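Local atomic coordinates of metallo-beta-lactamase domain-containing protein (Enterococcus faecalis, PDB entry 2AZ4), a protein that binds two zinc ions in a metallo-beta-lactamase-type fold and, though its function is unproven, may act as an RNA-binding exonuclease. Residues E248-N259 with L322-V333; L344-G354 with T373-G381. All coordinates share one frame; numbering follows the deposited sequence.

Interaction 1: residues E248-N259 with L322-V333; sequences ELENPNRQITFN and LKDKTDYLWQVV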
loop_
_atom_site.group_PDB
_atom_site.type_symbol
_atom_site.label_atom_id
_atom_site.label_comp_id
_atom_site.label_asym_id
_atom_site.label_seq_id
_atom_site.Cartn_x
_atom_site.Cartn_y
_atom_site.Cartn_z
ATOM N N GLU A 248 6.669 25.287 9.285
ATOM C CA GLU A 248 7.107 25.464 10.666
ATOM C C GLU A 248 7.769 26.834 10.902
ATOM O O GLU A 248 7.452 27.536 11.868
ATOM C CB GLU A 248 8.011 24.321 11.105
ATOM C CG GLU A 248 7.278 22.972 11.256
ATOM C CD GLU A 248 8.130 21.927 11.974
ATOM O OE1 GLU A 248 8.980 22.292 12.804
ATOM O OE2 GLU A 248 7.947 20.731 11.727
ATOM N N LEU A 249 8.644 27.235 9.983
ATOM C CA LEU A 249 9.393 28.497 10.125
ATOM C C LEU A 249 8.522 29.727 9.949
ATOM O O LEU A 249 8.814 30.788 10.495
ATOM C CB LEU A 249 10.576 28.535 9.148
ATOM C CG LEU A 249 11.629 27.444 9.380
ATOM C CD1 LEU A 249 12.712 27.432 8.278
ATOM C CD2 LEU A 249 12.236 27.581 10.750
ATOM N N GLU A 250 7.445 29.587 9.197
ATOM C CA GLU A 250 6.481 30.675 9.048
ATOM C C GLU A 250 5.586 30.793 10.298
ATOM O O GLU A 250 4.898 31.795 10.463
ATOM C CB GLU A 250 5.588 30.428 7.836
ATOM C CG GLU A 250 6.289 30.461 6.486
ATOM C CD GLU A 250 5.326 30.194 5.330
ATOM O OE1 GLU A 250 4.179 29.762 5.582
ATOM O OE2 GLU A 250 5.712 30.419 4.161
ATOM N N ASN A 251 5.571 29.758 11.143
ATOM C CA ASN A 251 4.697 29.742 12.332
ATOM C C ASN A 251 5.416 29.376 13.638
ATOM O O ASN A 251 5.096 28.348 14.260
ATOM C CB ASN A 251 3.481 28.831 12.104
ATOM C CG ASN A 251 2.597 29.308 10.955
ATOM O OD1 ASN A 251 1.726 30.154 11.141
ATOM N ND2 ASN A 251 2.830 28.769 9.758
ATOM N N PRO A 252 6.377 30.228 14.067
ATOM C CA PRO A 252 7.180 29.963 15.263
ATOM C C PRO A 252 6.423 30.036 16.606
ATOM O O PRO A 252 6.913 29.513 17.618
ATOM C CB PRO A 252 8.277 31.035 15.197
ATOM C CG PRO A 252 7.669 32.148 14.412
ATOM C CD PRO A 252 6.774 31.495 13.410
ATOM N N ASN A 253 5.245 30.643 16.609
ATOM C CA ASN A 253 4.461 30.790 17.840
ATOM C C ASN A 253 3.026 30.368 17.564
ATOM O O ASN A 253 2.154 31.200 17.275
ATOM C CB ASN A 253 4.533 32.244 18.348
ATOM C CG ASN A 253 3.877 32.427 19.708
ATOM O OD1 ASN A 253 3.642 31.461 20.435
ATOM N ND2 ASN A 253 3.584 33.687 20.063
ATOM N N ARG A 254 2.801 29.059 17.609
ATOM C CA ARG A 254 1.577 28.476 17.129
ATOM C C ARG A 254 1.638 26.951 17.336
ATOM O O ARG A 254 2.665 26.303 17.089
ATOM C CB ARG A 254 1.396 28.798 15.638
ATOM C CG ARG A 254 0.011 28.453 15.057
ATOM C CD ARG A 254 -0.100 28.888 13.611
ATOM N NE ARG A 254 -1.493 28.891 13.168
ATOM C CZ ARG A 254 -1.912 29.110 11.925
ATOM N NH1 ARG A 254 -1.062 29.362 10.940
ATOM N NH2 ARG A 254 -3.206 29.085 11.676
ATOM N N GLN A 255 0.543 26.384 17.794
ATOM C CA GLN A 255 0.442 24.939 17.817
ATOM C C GLN A 255 0.475 24.434 16.384
ATOM O O GLN A 255 -0.243 24.950 15.521
ATOM C CB GLN A 255 -0.830 24.481 18.523
ATOM C CG GLN A 255 -0.989 22.967 18.550
ATOM C CD GLN A 255 -2.123 22.539 19.476
ATOM O OE1 GLN A 255 -3.274 22.713 19.149
ATOM N NE2 GLN A 255 -1.785 21.965 20.619
ATOM N N ILE A 256 1.350 23.466 16.124
ATOM C CA ILE A 256 1.367 22.784 14.815
ATOM C C ILE A 256 1.313 21.272 15.002
ATOM O O ILE A 256 2.113 20.711 15.742
ATOM C CB ILE A 256 2.618 23.116 13.983
ATOM C CG1 ILE A 256 2.847 24.640 13.933
ATOM C CG2 ILE A 256 2.466 22.514 12.556
ATOM C CD1 ILE A 256 4.147 25.039 13.242
ATOM N N THR A 257 0.389 20.632 14.296
ATOM C CA THR A 257 0.209 19.188 14.377
ATOM C C THR A 257 0.073 18.632 12.971
ATOM O O THR A 257 -0.139 19.386 12.020
ATOM C CB THR A 257 -1.035 18.812 15.229
ATOM O OG1 THR A 257 -2.196 19.397 14.652
ATOM C CG2 THR A 257 -0.891 19.330 16.655
ATOM N N PHE A 258 0.184 17.320 12.832
ATOM C CA PHE A 258 0.092 16.715 11.523
ATOM C C PHE A 258 -0.373 15.282 11.673
ATOM O O PHE A 258 -0.474 14.769 12.788
ATOM C CB PHE A 258 1.464 16.765 10.823
ATOM C CG PHE A 258 2.434 15.716 11.311
ATOM C CD1 PHE A 258 2.723 14.612 10.526
ATOM C CD2 PHE A 258 3.030 15.822 12.568
ATOM C CE1 PHE A 258 3.607 13.629 10.981
ATOM C CE2 PHE A 258 3.917 14.839 13.035
ATOM C CZ PHE A 258 4.206 13.755 12.239
ATOM N N ASN A 259 -0.630 14.630 10.547
ATOM C CA ASN A 259 -0.795 13.181 10.533
ATOM C C ASN A 259 -0.439 12.653 9.161
ATOM O O ASN A 259 -0.469 13.400 8.175
ATOM C CB ASN A 259 -2.197 12.767 10.974
ATOM C CG ASN A 259 -2.291 11.266 11.367
ATOM O OD1 ASN A 259 -1.292 10.593 11.596
ATOM N ND2 ASN A 259 -3.498 10.766 11.440
ATOM N N LEU A 322 -0.829 19.395 24.334
ATOM C CA LEU A 322 -1.970 20.258 24.090
ATOM C C LEU A 322 -1.660 21.724 24.386
ATOM O O LEU A 322 -2.222 22.605 23.752
ATOM C CB LEU A 322 -3.190 19.790 24.886
ATOM C CG LEU A 322 -3.870 18.495 24.463
ATOM C CD1 LEU A 322 -5.041 18.256 25.397
ATOM C CD2 LEU A 322 -4.340 18.573 22.981
ATOM N N LYS A 323 -0.740 21.972 25.316
ATOM C CA LYS A 323 -0.374 23.345 25.716
ATOM C C LYS A 323 0.689 23.978 24.818
ATOM O O LYS A 323 0.917 25.182 24.887
ATOM C CB LYS A 323 0.117 23.364 27.173
ATOM C CG LYS A 323 -0.941 22.945 28.204
ATOM C CD LYS A 323 -0.330 22.900 29.600
ATOM C CE LYS A 323 -1.151 22.056 30.579
ATOM N NZ LYS A 323 -0.305 21.615 31.758
ATOM N N ASP A 324 1.338 23.176 23.970
ATOM C CA ASP A 324 2.504 23.664 23.243
ATOM C C ASP A 324 2.188 24.639 22.095
ATOM O O ASP A 324 1.211 24.471 21.374
ATOM C CB ASP A 324 3.371 22.512 22.731
ATOM C CG ASP A 324 4.528 23.013 21.880
ATOM O OD1 ASP A 324 5.440 23.659 22.438
ATOM O OD2 ASP A 324 4.495 22.810 20.647
ATOM N N LYS A 325 3.048 25.641 21.934
ATOM C CA LYS A 325 2.957 26.598 20.841
ATOM C C LYS A 325 4.294 26.829 20.156
ATOM O O LYS A 325 4.363 27.518 19.136
ATOM C CB LYS A 325 2.410 27.936 21.351
ATOM C CG LYS A 325 0.959 27.875 21.792
ATOM C CD LYS A 325 0.366 29.272 21.994
ATOM C CE LYS A 325 -0.007 29.932 20.675
ATOM N NZ LYS A 325 -0.836 31.158 20.889
ATOM N N THR A 326 5.362 26.254 20.688
ATOM C CA THR A 326 6.692 26.591 20.173
ATOM C C THR A 326 7.642 25.422 19.948
ATOM O O THR A 326 8.499 25.500 19.065
ATOM C CB THR A 326 7.421 27.594 21.101
ATOM O OG1 THR A 326 7.561 27.017 22.407
ATOM C CG2 THR A 326 6.644 28.907 21.191
ATOM N N ASP A 327 7.498 24.364 20.742
ATOM C CA ASP A 327 8.545 23.341 20.866
ATOM C C ASP A 327 8.315 22.100 20.037
ATOM O O ASP A 327 9.282 21.469 19.599
ATOM C CB ASP A 327 8.730 22.902 22.320
ATOM C CG ASP A 327 9.388 23.973 23.190
ATOM O OD1 ASP A 327 9.493 25.148 22.792
ATOM O OD2 ASP A 327 9.783 23.631 24.307
ATOM N N TYR A 328 7.053 21.724 19.838
ATOM C CA TYR A 328 6.787 20.462 19.164
ATOM C C TYR A 328 6.017 20.571 17.859
ATOM O O TYR A 328 5.144 21.432 17.703
ATOM C CB TYR A 328 6.036 19.501 20.092
ATOM C CG TYR A 328 6.746 19.297 21.397
ATOM C CD1 TYR A 328 7.943 18.576 21.452
ATOM C CD2 TYR A 328 6.222 19.819 22.580
ATOM C CE1 TYR A 328 8.619 18.395 22.655
ATOM C CE2 TYR A 328 6.880 19.644 23.796
ATOM C CZ TYR A 328 8.064 18.930 23.822
ATOM O OH TYR A 328 8.705 18.740 25.003
ATOM N N LEU A 329 6.332 19.645 16.949
ATOM C CA LEU A 329 5.438 19.289 15.883
ATOM C C LEU A 329 4.966 17.901 16.294
ATOM O O LEU A 329 5.776 16.991 16.405
ATOM C CB LEU A 329 6.181 19.240 14.540
ATOM C CG LEU A 329 5.391 18.570 13.403
ATOM C CD1 LEU A 329 4.269 19.478 12.851
ATOM C CD2 LEU A 329 6.283 18.065 12.278
ATOM N N TRP A 330 3.672 17.735 16.552
ATOM C CA TRP A 330 3.185 16.426 17.002
ATOM C C TRP A 330 2.074 15.798 16.173
ATOM O O TRP A 330 1.311 16.479 15.509
ATOM C CB TRP A 330 2.826 16.425 18.485
ATOM C CG TRP A 330 1.722 17.395 18.955
ATOM C CD1 TRP A 330 1.873 18.724 19.245
ATOM C CD2 TRP A 330 0.355 17.068 19.267
ATOM N NE1 TRP A 330 0.672 19.256 19.695
ATOM C CE2 TRP A 330 -0.276 18.263 19.708
ATOM C CE3 TRP A 330 -0.407 15.889 19.189
ATOM C CZ2 TRP A 330 -1.636 18.307 20.087
ATOM C CZ3 TRP A 330 -1.786 15.935 19.555
ATOM C CH2 TRP A 330 -2.368 17.133 20.013
ATOM N N GLN A 331 2.010 14.474 16.208
ATOM C CA GLN A 331 1.080 13.742 15.369
ATOM C C GLN A 331 -0.267 13.667 16.085
ATOM O O GLN A 331 -0.389 13.011 17.130
ATOM C CB GLN A 331 1.630 12.337 15.090
ATOM C CG GLN A 331 0.666 11.376 14.359
ATOM C CD GLN A 331 1.196 9.946 14.263
ATOM O OE1 GLN A 331 2.090 9.571 15.007
ATOM N NE2 GLN A 331 0.622 9.130 13.348
ATOM N N VAL A 332 -1.288 14.315 15.539
ATOM C CA VAL A 332 -2.636 14.218 16.150
ATOM C C VAL A 332 -3.451 13.176 15.386
ATOM O O VAL A 332 -3.491 13.199 14.151
ATOM C CB VAL A 332 -3.364 15.591 16.201
ATOM C CG1 VAL A 332 -3.455 16.218 14.805
ATOM C CG2 VAL A 332 -4.757 15.474 16.842
ATOM N N VAL A 333 -4.079 12.253 16.121
ATOM C CA VAL A 333 -4.803 11.126 15.514
ATOM C C VAL A 333 -6.303 11.049 15.871
ATOM O O VAL A 333 -7.072 10.309 15.241
ATOM C CB VAL A 333 -4.114 9.776 15.847
ATOM C CG1 VAL A 333 -2.690 9.757 15.290
ATOM C CG2 VAL A 333 -4.114 9.504 17.381
HETATM O O HOH W 1 8.955 27.801 17.701
HETATM O O HOH W 2 2.738 22.378 18.658
HETATM O O HOH W 3 -5.410 13.033 11.388
#

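Interaction 2: residues L344-G354 with T373-G381; sequences LYIHSDAQPLG and TFVRLACSG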
loop_
_atom_site.group_PDB
_atom_site.type_symbol
_atom_site.label_atom_id
_atom_site.label_comp_id
_atom_site.label_asym_id
_atom_site.label_seq_id
_atom_site.Cartn_x
_atom_site.Cartn_y
_atom_site.Cartn_z
ATOM N N LEU A 344 -2.443 25.184 13.522
ATOM C CA LEU A 344 -2.204 24.701 12.168
ATOM C C LEU A 344 -2.186 23.185 12.187
ATOM O O LEU A 344 -1.527 22.592 13.020
ATOM C CB LEU A 344 -0.869 25.237 11.649
ATOM C CG LEU A 344 -0.390 24.848 10.234
ATOM C CD1 LEU A 344 -1.395 25.276 9.156
ATOM C CD2 LEU A 344 1.033 25.436 9.980
ATOM N N TYR A 345 -2.939 22.569 11.289
ATOM C CA TYR A 345 -2.925 21.114 11.139
ATOM C C TYR A 345 -2.548 20.756 9.701
ATOM O O TYR A 345 -3.148 21.233 8.751
ATOM C CB TYR A 345 -4.278 20.499 11.525
ATOM C CG TYR A 345 -4.411 19.046 11.095
ATOM C CD1 TYR A 345 -3.670 18.039 11.729
ATOM C CD2 TYR A 345 -5.242 18.683 10.039
ATOM C CE1 TYR A 345 -3.779 16.701 11.323
ATOM C CE2 TYR A 345 -5.351 17.342 9.635
ATOM C CZ TYR A 345 -4.612 16.374 10.279
ATOM O OH TYR A 345 -4.703 15.060 9.878
ATOM N N ILE A 346 -1.552 19.894 9.563
ATOM C CA ILE A 346 -1.035 19.508 8.261
ATOM C C ILE A 346 -1.469 18.083 7.982
ATOM O O ILE A 346 -1.073 17.153 8.676
ATOM C CB ILE A 346 0.493 19.646 8.200
ATOM C CG1 ILE A 346 0.889 21.113 8.437
ATOM C CG2 ILE A 346 1.018 19.134 6.854
ATOM C CD1 ILE A 346 2.299 21.251 9.035
ATOM N N HIS A 347 -2.328 17.947 6.979
ATOM C CA HIS A 347 -2.907 16.671 6.610
ATOM C C HIS A 347 -2.080 16.075 5.475
ATOM O O HIS A 347 -2.152 16.541 4.340
ATOM C CB HIS A 347 -4.355 16.891 6.170
ATOM C CG HIS A 347 -5.198 15.661 6.250
ATOM N ND1 HIS A 347 -5.848 15.131 5.160
ATOM C CD2 HIS A 347 -5.462 14.835 7.286
ATOM C CE1 HIS A 347 -6.515 14.050 5.528
ATOM N NE2 HIS A 347 -6.287 13.844 6.813
ATOM N N SER A 348 -1.285 15.054 5.780
ATOM C CA SER A 348 -0.309 14.541 4.817
ATOM C C SER A 348 -0.594 13.089 4.469
ATOM O O SER A 348 0.050 12.150 4.985
ATOM C CB SER A 348 1.111 14.698 5.359
ATOM O OG SER A 348 2.051 14.420 4.344
ATOM N N ASP A 349 -1.574 12.914 3.584
ATOM C CA ASP A 349 -2.042 11.599 3.152
ATOM C C ASP A 349 -2.590 10.700 4.251
ATOM O O ASP A 349 -2.657 9.473 4.099
ATOM C CB ASP A 349 -0.969 10.897 2.320
ATOM C CG ASP A 349 -0.692 11.636 1.016
ATOM O OD1 ASP A 349 -1.629 11.769 0.212
ATOM O OD2 ASP A 349 0.434 12.112 0.825
ATOM N N ALA A 350 -2.983 11.309 5.372
ATOM C CA ALA A 350 -3.708 10.565 6.403
ATOM C C ALA A 350 -5.188 10.474 6.003
ATOM O O ALA A 350 -5.658 11.228 5.141
ATOM C CB ALA A 350 -3.560 11.234 7.758
ATOM N N GLN A 351 -5.910 9.556 6.646
ATOM C CA GLN A 351 -7.378 9.478 6.542
ATOM C C GLN A 351 -8.076 10.560 7.381
ATOM O O GLN A 351 -7.526 10.982 8.376
ATOM C CB GLN A 351 -7.854 8.084 6.950
ATOM C CG GLN A 351 -7.196 6.995 6.125
ATOM C CD GLN A 351 -7.847 5.652 6.313
ATOM O OE1 GLN A 351 -7.566 4.949 7.284
ATOM N NE2 GLN A 351 -8.736 5.284 5.384
ATOM N N PRO A 352 -9.257 11.064 6.932
ATOM C CA PRO A 352 -9.915 10.745 5.655
ATOM C C PRO A 352 -9.103 11.258 4.473
ATOM O O PRO A 352 -8.545 12.365 4.532
ATOM C CB PRO A 352 -11.256 11.481 5.744
ATOM C CG PRO A 352 -11.059 12.540 6.751
ATOM C CD PRO A 352 -10.030 12.038 7.720
ATOM N N LEU A 353 -9.052 10.474 3.406
ATOM C CA LEU A 353 -8.105 10.725 2.311
ATOM C C LEU A 353 -8.455 11.940 1.457
ATOM O O LEU A 353 -7.580 12.752 1.097
ATOM C CB LEU A 353 -7.969 9.463 1.444
ATOM C CG LEU A 353 -6.868 8.404 1.676
ATOM C CD1 LEU A 353 -6.168 8.462 3.010
ATOM C CD2 LEU A 353 -7.338 6.979 1.400
ATOM N N GLY A 354 -9.731 12.078 1.141
ATOM C CA GLY A 354 -10.182 13.129 0.239
ATOM C C GLY A 354 -11.685 13.112 0.133
ATOM O O GLY A 354 -12.362 12.309 0.797
ATOM N N THR A 373 -6.460 26.169 10.946
ATOM C CA THR A 373 -6.065 26.145 9.537
ATOM C C THR A 373 -5.714 24.717 9.072
ATOM O O THR A 373 -4.832 24.065 9.638
ATOM C CB THR A 373 -4.889 27.083 9.254
ATOM O OG1 THR A 373 -5.233 28.419 9.655
ATOM C CG2 THR A 373 -4.516 27.062 7.763
ATOM N N PHE A 374 -6.417 24.246 8.053
ATOM C CA PHE A 374 -6.198 22.916 7.495
ATOM C C PHE A 374 -5.340 23.063 6.245
ATOM O O PHE A 374 -5.645 23.887 5.360
ATOM C CB PHE A 374 -7.535 22.299 7.118
ATOM C CG PHE A 374 -7.433 21.011 6.341
ATOM C CD1 PHE A 374 -7.413 19.786 7.004
ATOM C CD2 PHE A 374 -7.393 21.017 4.954
ATOM C CE1 PHE A 374 -7.343 18.598 6.310
ATOM C CE2 PHE A 374 -7.328 19.802 4.239
ATOM C CZ PHE A 374 -7.303 18.601 4.931
ATOM N N VAL A 375 -4.267 22.276 6.181
ATOM C CA VAL A 375 -3.384 22.292 5.027
ATOM C C VAL A 375 -3.221 20.893 4.498
ATOM O O VAL A 375 -2.773 20.004 5.212
ATOM C CB VAL A 375 -2.014 22.942 5.343
ATOM C CG1 VAL A 375 -1.073 22.834 4.141
ATOM C CG2 VAL A 375 -2.209 24.403 5.691
ATOM N N ARG A 376 -3.614 20.708 3.244
ATOM C CA ARG A 376 -3.399 19.467 2.553
ATOM C C ARG A 376 -1.977 19.428 1.984
ATOM O O ARG A 376 -1.608 20.224 1.105
ATOM C CB ARG A 376 -4.440 19.277 1.458
ATOM C CG ARG A 376 -4.466 17.852 0.917
ATOM C CD ARG A 376 -5.578 17.628 -0.091
ATOM N NE ARG A 376 -5.377 16.335 -0.743
ATOM C CZ ARG A 376 -5.846 15.181 -0.273
ATOM N NH1 ARG A 376 -6.570 15.164 0.845
ATOM N NH2 ARG A 376 -5.592 14.045 -0.920
ATOM N N LEU A 377 -1.166 18.516 2.514
ATOM C CA LEU A 377 0.206 18.381 2.027
ATOM C C LEU A 377 0.386 16.940 1.555
ATOM O O LEU A 377 0.872 16.083 2.296
ATOM C CB LEU A 377 1.223 18.791 3.116
ATOM C CG LEU A 377 2.711 18.919 2.741
ATOM C CD1 LEU A 377 2.969 20.144 1.836
ATOM C CD2 LEU A 377 3.564 18.969 4.012
ATOM N N ALA A 378 -0.054 16.682 0.327
ATOM C CA ALA A 378 -0.138 15.324 -0.193
ATOM C C ALA A 378 0.944 15.040 -1.226
ATOM O O ALA A 378 1.346 15.919 -1.975
ATOM C CB ALA A 378 -1.533 15.057 -0.790
ATOM N N CYS A 379 1.401 13.800 -1.265
ATOM C CA CYS A 379 2.284 13.356 -2.331
ATOM C C CYS A 379 1.886 11.927 -2.695
ATOM O O CYS A 379 2.015 10.998 -1.874
ATOM C CB CYS A 379 3.741 13.430 -1.872
ATOM S SG CYS A 379 4.933 12.931 -3.139
ATOM N N SER A 380 1.364 11.761 -3.904
ATOM C CA SER A 380 0.887 10.466 -4.359
ATOM C C SER A 380 1.949 9.377 -4.278
ATOM O O SER A 380 3.113 9.587 -4.604
ATOM C CB SER A 380 0.355 10.540 -5.792
ATOM O OG SER A 380 -0.145 9.264 -6.165
ATOM N N GLY A 381 1.526 8.192 -3.855
ATOM C CA GLY A 381 2.368 7.023 -3.979
ATOM C C GLY A 381 2.510 6.483 -5.408
ATOM O O GLY A 381 3.331 5.597 -5.639
HETATM O O HOH W 4 -4.437 11.508 0.440
#

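Interaction 1: residues E248-N259 with L322-V333
The indole of Trp-330 carries the methyl CG2 of Thr-257 on one face, a CH-pi contact 3.5 Å from the centroid of the five-membered ring, while at its edge, near the ring plane, stands the amide NE2 of Gln-255. The amide is turned 77° from the indole, and its OE1 is held by the backbone N of Gln-340. Thr-257 and Trp-330 sit on neighbouring parallel strands, 256-259 and 328-331, inside a six-stranded parallel sheet, with Gln-255 just ahead of the first. With CG2 anti to its carbonyl carbon (OG1 chi1 59°), Thr-257 runs alongside Trp-330 in the same direction. On the other face of the sheet the side chains of Phe-258 and Leu-329 run roughly perpendicular, with Phe-258 CD2 3.7 Å from Leu-329 CG, and Ile-256 CG2 meets Leu-329 CD1.

Backbone bonds from Phe-258 N to Trp-330 O and from Val-332 N to Phe-258 O join the strands; the one from Trp-330 N to Ile-256 O is weak. Before the strands, Arg-254 N donates to Lys-325 O at 2.7 Å. Asp-324 shapes the turn that follows as an Asx turn, its OD1 accepting from the backbone N of both Thr-326 and Asp-327. At the far end, Gln-331, whose OE1 is taken by Glu-282 N, donates NE2 to Asn-259 OD1 at 3.0 Å, with that oxygen lying in its amide plane.

Interaction 2: residues L344-G354 with T373-G381
Tyr-345 N donates to Thr-373 O, Val-375 N to Tyr-345 O, His-347 N to Val-375 O and Leu-377 N to His-347 O, an unbroken parallel ladder in which Tyr-345 and His-347 each give and receive. These main-chain bonds join strands 344-348 and 373-376, the two strands of a parallel beta-alpha-beta unit whose crossover is helix 358-369, with 373-376 at an edge of the six-stranded sheet.

Apolar contacts occupy both faces. On one, Leu-344 CD1 lies 3.7 Å from Val-375 CG2, and Ile-346 CG2 runs beside Leu-377 CB; Leu-377 also packs on Leu-240 of helix 237-249. On the other, the Tyr-345 and Phe-374 side chains lie side by side, with Phe-374 CD1 at the edge of the tyrosine ring, 3.9 Å from Tyr-345 CD2. Phe-374 CE1 comes to 3.4 Å from His-347 CB, and the imidazole and phenyl planes are inclined at 39°. Helix 358-369 covers this face, setting Tyr-360, Leu-364 and Leu-367 against Phe-374.

Polar side chains extend the contact toward the zinc site, where Asp-349 is about 9 Å from His-94 between side chains. Ser-348 OG donates to Leu-377 O at 2.9 Å, almost in line with the carbonyl bond. Asp-349 OD2 uses its syn lone pair to accept Cys-379 N at 2.9 Å, a bond 172° at the hydrogen, and also forms a salt bridge with Arg-267. Arg-376, its chain stretched out as far as NE, with CG trans to the backbone N (chi1 -167°), brings the edge of its guanidinium to Leu-353 O. Arg-376 NH1, which also bonds Tyr-360 OH, donates to Leu-353 O at 2.6 Å, and Arg-376 NH2 adds a weak bond to Leu-353 O at 3.1 Å.

From the N terminus, the chain leaves helix 237-249, runs through strand 256-260, and later meets it again with strand 328-331; there interaction 1 closes the longer loop, 62 residues separating segments 248-259 and 322-333. Strand 344-348 follows and, after helix 358-369, strand 373-376 closes the shorter loop, interaction 2, where 18 residues separate 344-354 and 373-381. The two are in series, neither nested nor crossed. They share one parallel sheet, in which strand 256-260 lies between 328-331 and 344-348, so Thr-257 O probably bonds Ile-346 N; in addition, Val-332 CG1 packs on Tyr-345 CE1. Arg-254 NH2 probably also bonds Thr-373 OG1, tying the start of interaction 1 to an edge strand of the sheet, 373-376.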